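Local coordinates for protein putative acetyl/propionyl-CoA carboxylase, alpha subunit (Methylibium petroleiphilum, PDB 2O1Q) that probably acts as a cupin-type, metal-dependent oxidoreductase, perhaps an acetylacetone dioxygenase, and carries a histidine-bound zinc ion, at residues R32-H37 / T46-C51. Numbering follows the deposited sequence.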
ATOM      1  N   ARG A  32     -14.646  14.188  19.144  1.00 13.33           N
ATOM      2  CA  ARG A  32     -13.531  13.665  19.932  1.00 16.52           C
ATOM      3  C   ARG A  32     -12.993  12.460  19.196  1.00 14.92           C
ATOM      4  O   ARG A  32     -13.662  11.869  18.307  1.00 15.56           O
ATOM      5  CB  ARG A  32     -13.950  13.305  21.352  1.00 16.59           C
ATOM      6  CG  ARG A  32     -14.327  14.534  22.160  1.00 19.69           C
ATOM      7  CD  ARG A  32     -14.701  14.186  23.583  1.00 20.26           C
ATOM      8  NE  ARG A  32     -15.675  13.092  23.661  1.00 23.45           N
ATOM      9  CZ  ARG A  32     -15.915  12.350  24.741  1.00 22.71           C
ATOM     10  NH1 ARG A  32     -15.259  12.513  25.855  1.00 23.66           N
ATOM     11  NH2 ARG A  32     -16.768  11.358  24.684  1.00 23.87           N
ATOM     12  N   TRP A  33     -11.774  12.074  19.546  1.00 17.58           N
ATOM     13  CA  TRP A  33     -11.082  11.010  18.818  1.00 14.55           C
ATOM     14  C   TRP A  33     -10.130  10.254  19.733  1.00 13.57           C
ATOM     15  O   TRP A  33      -9.750  10.790  20.768  1.00 14.59           O
ATOM     16  CB  TRP A  33     -10.400  11.557  17.571  1.00 16.32           C
ATOM     17  CG  TRP A  33      -9.128  12.289  17.740  1.00 16.15           C
ATOM     18  CD1 TRP A  33      -8.845  13.235  18.644  1.00 17.72           C
ATOM     19  CD2 TRP A  33      -7.958  12.146  16.930  1.00 16.15           C
ATOM     20  NE1 TRP A  33      -7.598  13.735  18.438  1.00 21.04           N
ATOM     21  CE2 TRP A  33      -7.005  13.037  17.421  1.00 15.67           C
ATOM     22  CE3 TRP A  33      -7.622  11.329  15.854  1.00 17.42           C
ATOM     23  CZ2 TRP A  33      -5.735  13.160  16.855  1.00 16.32           C
ATOM     24  CZ3 TRP A  33      -6.370  11.450  15.298  1.00 20.97           C
ATOM     25  CH2 TRP A  33      -5.439  12.340  15.822  1.00 17.88           C
ATOM     26  N   LYS A  34      -9.687   9.075  19.256  1.00 16.34           N
ATOM     27  CA  LYS A  34      -8.536   8.306  19.803  1.00 13.02           C
ATOM     28  C   LYS A  34      -7.786   7.903  18.560  1.00 13.68           C
ATOM     29  O   LYS A  34      -8.346   7.229  17.691  1.00 16.83           O
ATOM     30  CB  LYS A  34      -8.990   7.093  20.578  1.00 16.22           C
ATOM     31  CG  LYS A  34      -9.892   7.462  21.749  1.00 18.00           C
ATOM     32  CD  LYS A  34     -10.343   6.223  22.512  1.00 15.94           C
ATOM     33  CE  LYS A  34     -11.326   6.599  23.584  1.00 22.14           C
ATOM     34  NZ  LYS A  34     -11.680   5.449  24.477  1.00 20.26           N
ATOM     35  N   LEU A  35      -6.519   8.288  18.486  1.00 14.71           N
ATOM     36  CA  LEU A  35      -5.619   7.728  17.519  1.00 15.44           C
ATOM     37  C   LEU A  35      -5.188   6.347  17.965  1.00 16.04           C
ATOM     38  O   LEU A  35      -4.783   6.163  19.077  1.00 18.34           O
ATOM     39  CB  LEU A  35      -4.393   8.609  17.331  1.00 15.80           C
ATOM     40  CG  LEU A  35      -3.386   8.195  16.254  1.00 15.14           C
ATOM     41  CD1 LEU A  35      -4.112   8.197  14.915  1.00 17.34           C
ATOM     42  CD2 LEU A  35      -2.197   9.142  16.256  1.00 19.27           C
ATOM     43  N   LEU A  36      -5.309   5.378  17.065  1.00 16.18           N
ATOM     44  CA  LEU A  36      -5.075   3.984  17.401  1.00 15.76           C
ATOM     45  C   LEU A  36      -3.750   3.477  16.846  1.00 15.53           C
ATOM     46  O   LEU A  36      -3.053   2.658  17.487  1.00 16.63           O
ATOM     47  CB  LEU A  36      -6.208   3.142  16.881  1.00 14.46           C
ATOM     48  CG  LEU A  36      -7.579   3.427  17.514  1.00 14.27           C
ATOM     49  CD1 LEU A  36      -8.658   2.617  16.752  1.00 17.13           C
ATOM     50  CD2 LEU A  36      -7.581   3.186  19.035  1.00 16.93           C
ATOM     51  N   HIS A  37      -3.353   3.997  15.693  1.00 15.74           N
ATOM     52  CA  HIS A  37      -2.148   3.478  15.031  1.00 16.54           C
ATOM     53  C   HIS A  37      -1.656   4.441  13.973  1.00 15.88           C
ATOM     54  O   HIS A  37      -2.466   5.061  13.246  1.00 15.90           O
ATOM     55  CB  HIS A  37      -2.405   2.096  14.411  1.00 14.68           C
ATOM     56  CG  HIS A  37      -1.286   1.599  13.545  1.00 15.87           C
ATOM     57  ND1 HIS A  37      -0.178   0.961  14.049  1.00 16.52           N
ATOM     58  CD2 HIS A  37      -1.119   1.649  12.212  1.00 19.68           C
ATOM     59  CE1 HIS A  37       0.654   0.690  13.054  1.00 18.64           C
ATOM     60  NE2 HIS A  37       0.088   1.073  11.923  1.00 19.41           N
ATOM     61  N   THR A  46      -4.986   5.127  11.677  1.00 14.51           N
ATOM     62  CA  THR A  46      -6.259   4.562  12.041  1.00 16.09           C
ATOM     63  C   THR A  46      -6.667   5.198  13.356  1.00 15.78           C
ATOM     64  O   THR A  46      -5.812   5.407  14.267  1.00 15.57           O
ATOM     65  CB  THR A  46      -6.089   3.064  12.247  1.00 18.02           C
ATOM     66  OG1 THR A  46      -5.568   2.450  11.069  1.00 16.02           O
ATOM     67  CG2 THR A  46      -7.345   2.418  12.683  1.00 19.01           C
ATOM     68  N   ALA A  47      -7.934   5.563  13.424  1.00 14.19           N
ATOM     69  CA  ALA A  47      -8.475   6.309  14.538  1.00 15.46           C
ATOM     70  C   ALA A  47      -9.919   5.969  14.702  1.00 14.76           C
ATOM     71  O   ALA A  47     -10.572   5.422  13.745  1.00 16.05           O
ATOM     72  CB  ALA A  47      -8.262   7.840  14.301  1.00 18.77           C
ATOM     73  N   ILE A  48     -10.456   6.268  15.902  1.00 15.86           N
ATOM     74  CA  ILE A  48     -11.906   6.167  16.161  1.00 14.57           C
ATOM     75  C   ILE A  48     -12.387   7.518  16.644  1.00 14.61           C
ATOM     76  O   ILE A  48     -11.599   8.306  17.196  1.00 14.84           O
ATOM     77  CB  ILE A  48     -12.257   5.009  17.136  1.00 16.50           C
ATOM     78  CG1 ILE A  48     -13.741   4.788  17.213  1.00 17.81           C
ATOM     79  CG2 ILE A  48     -11.532   5.247  18.454  1.00 20.17           C
ATOM     80  CD1 ILE A  48     -14.133   3.399  17.822  1.00 19.65           C
ATOM     81  N   PHE A  49     -13.601   7.852  16.241  1.00 17.49           N
ATOM     82  CA  PHE A  49     -14.219   9.147  16.474  1.00 16.74           C
ATOM     83  C   PHE A  49     -15.565   9.019  17.152  1.00 14.32           C
ATOM     84  O   PHE A  49     -16.346   8.121  16.830  1.00 16.68           O
ATOM     85  CB  PHE A  49     -14.419   9.871  15.149  1.00 15.11           C
ATOM     86  CG  PHE A  49     -13.128  10.066  14.355  1.00 15.12           C
ATOM     87  CD1 PHE A  49     -12.631   9.058  13.571  1.00 18.86           C
ATOM     88  CD2 PHE A  49     -12.392  11.245  14.450  1.00 15.19           C
ATOM     89  CE1 PHE A  49     -11.484   9.221  12.858  1.00 17.32           C
ATOM     90  CE2 PHE A  49     -11.246  11.398  13.730  1.00 16.99           C
ATOM     91  CZ  PHE A  49     -10.776  10.394  12.966  1.00 16.18           C
ATOM     92  N   ASP A  50     -15.804   9.980  18.019  1.00 15.25           N
ATOM     93  CA  ASP A  50     -17.041  10.117  18.797  1.00 17.44           C
ATOM     94  C   ASP A  50     -17.601  11.463  18.383  1.00 16.21           C
ATOM     95  O   ASP A  50     -17.009  12.496  18.663  1.00 17.58           O
ATOM     96  CB  ASP A  50     -16.732  10.094  20.286  1.00 18.71           C
ATOM     97  CG  ASP A  50     -17.971  10.213  21.127  1.00 25.88           C
ATOM     98  OD1 ASP A  50     -18.938   9.491  20.833  1.00 36.10           O
ATOM     99  OD2 ASP A  50     -17.976  11.015  22.056  1.00 26.84           O
ATOM    100  N   CYS A  51     -18.759  11.456  17.740  1.00 17.28           N
ATOM    101  CA  CYS A  51     -19.235  12.618  17.047  1.00 18.78           C
ATOM    102  C   CYS A  51     -20.620  12.957  17.499  1.00 18.33           C
ATOM    103  O   CYS A  51     -21.557  12.221  17.219  1.00 17.26           O
ATOM    104  CB  CYS A  51     -19.258  12.349  15.563  1.00 15.99           C
ATOM    105  SG  CYS A  51     -17.756  11.769  14.778  1.00 18.50           S
TER
HETATM  106  O   HOH W   1     -17.521  13.841  21.270  1.00 23.95           O
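Arg32 through His37 pair with Thr46 through Asp50 as the two arms of an antiparallel beta hairpin, their short axes 4.6 Å apart at closest approach, with Arg32-Asp50 and Lys34-Ile48 as hydrogen-bonded pairs and Trp33-Phe49 and Leu35-Ala47 as non-hydrogen-bonded ones. The ladder then slips by one residue: Leu36 N and His37 N both donate to Thr46 O, at 2.8 and 3.2 Å, which makes a classic beta bulge. Arg32 and Asp50 run side by side off their strands. In Arg32 the bend at chi3 (-49°) swings NE out of line with the extended start of the chain, and Arg32 NH2 meets Asp50 OD2 at 2.9 Å in a salt bridge whose N-H...O bond is nearly straight. The oxygen lies in the guanidinium plane, yet the nitrogen sits above the carboxylate plane, the two planes being 59° apart. Arg32 NE adds a weak bond to the same OD2, and a water links NE to OD2 as well. An alanine in place of Arg32 would probably leave the Asp50 carboxylate without its cationic mate and freer to turn. On the face shared by Trp33, Leu35, Ala47 and Phe49, the Ala47 methyl touches the edge of the Trp33 ring, CB to CE3 3.9 Å, while Phe49 CD2 packs on Trp33 CB at 3.7 Å. Trp33 also meets Phe22 and Trp143 edge-to-face, and Phe49 stacks on Phe113 of strand 110-118. On the Arg32 face, Lys34 CB rests on Ile48 CG2 at 3.8 Å before its extended chain carries NZ to the carbonyls of Met14 and Val17. The Trp33 face of this cupin-like hairpin is thus apolar and aromatic, while the Arg32 face mixes aliphatic contact with a partly exposed ion pair at the end remote from the bulge.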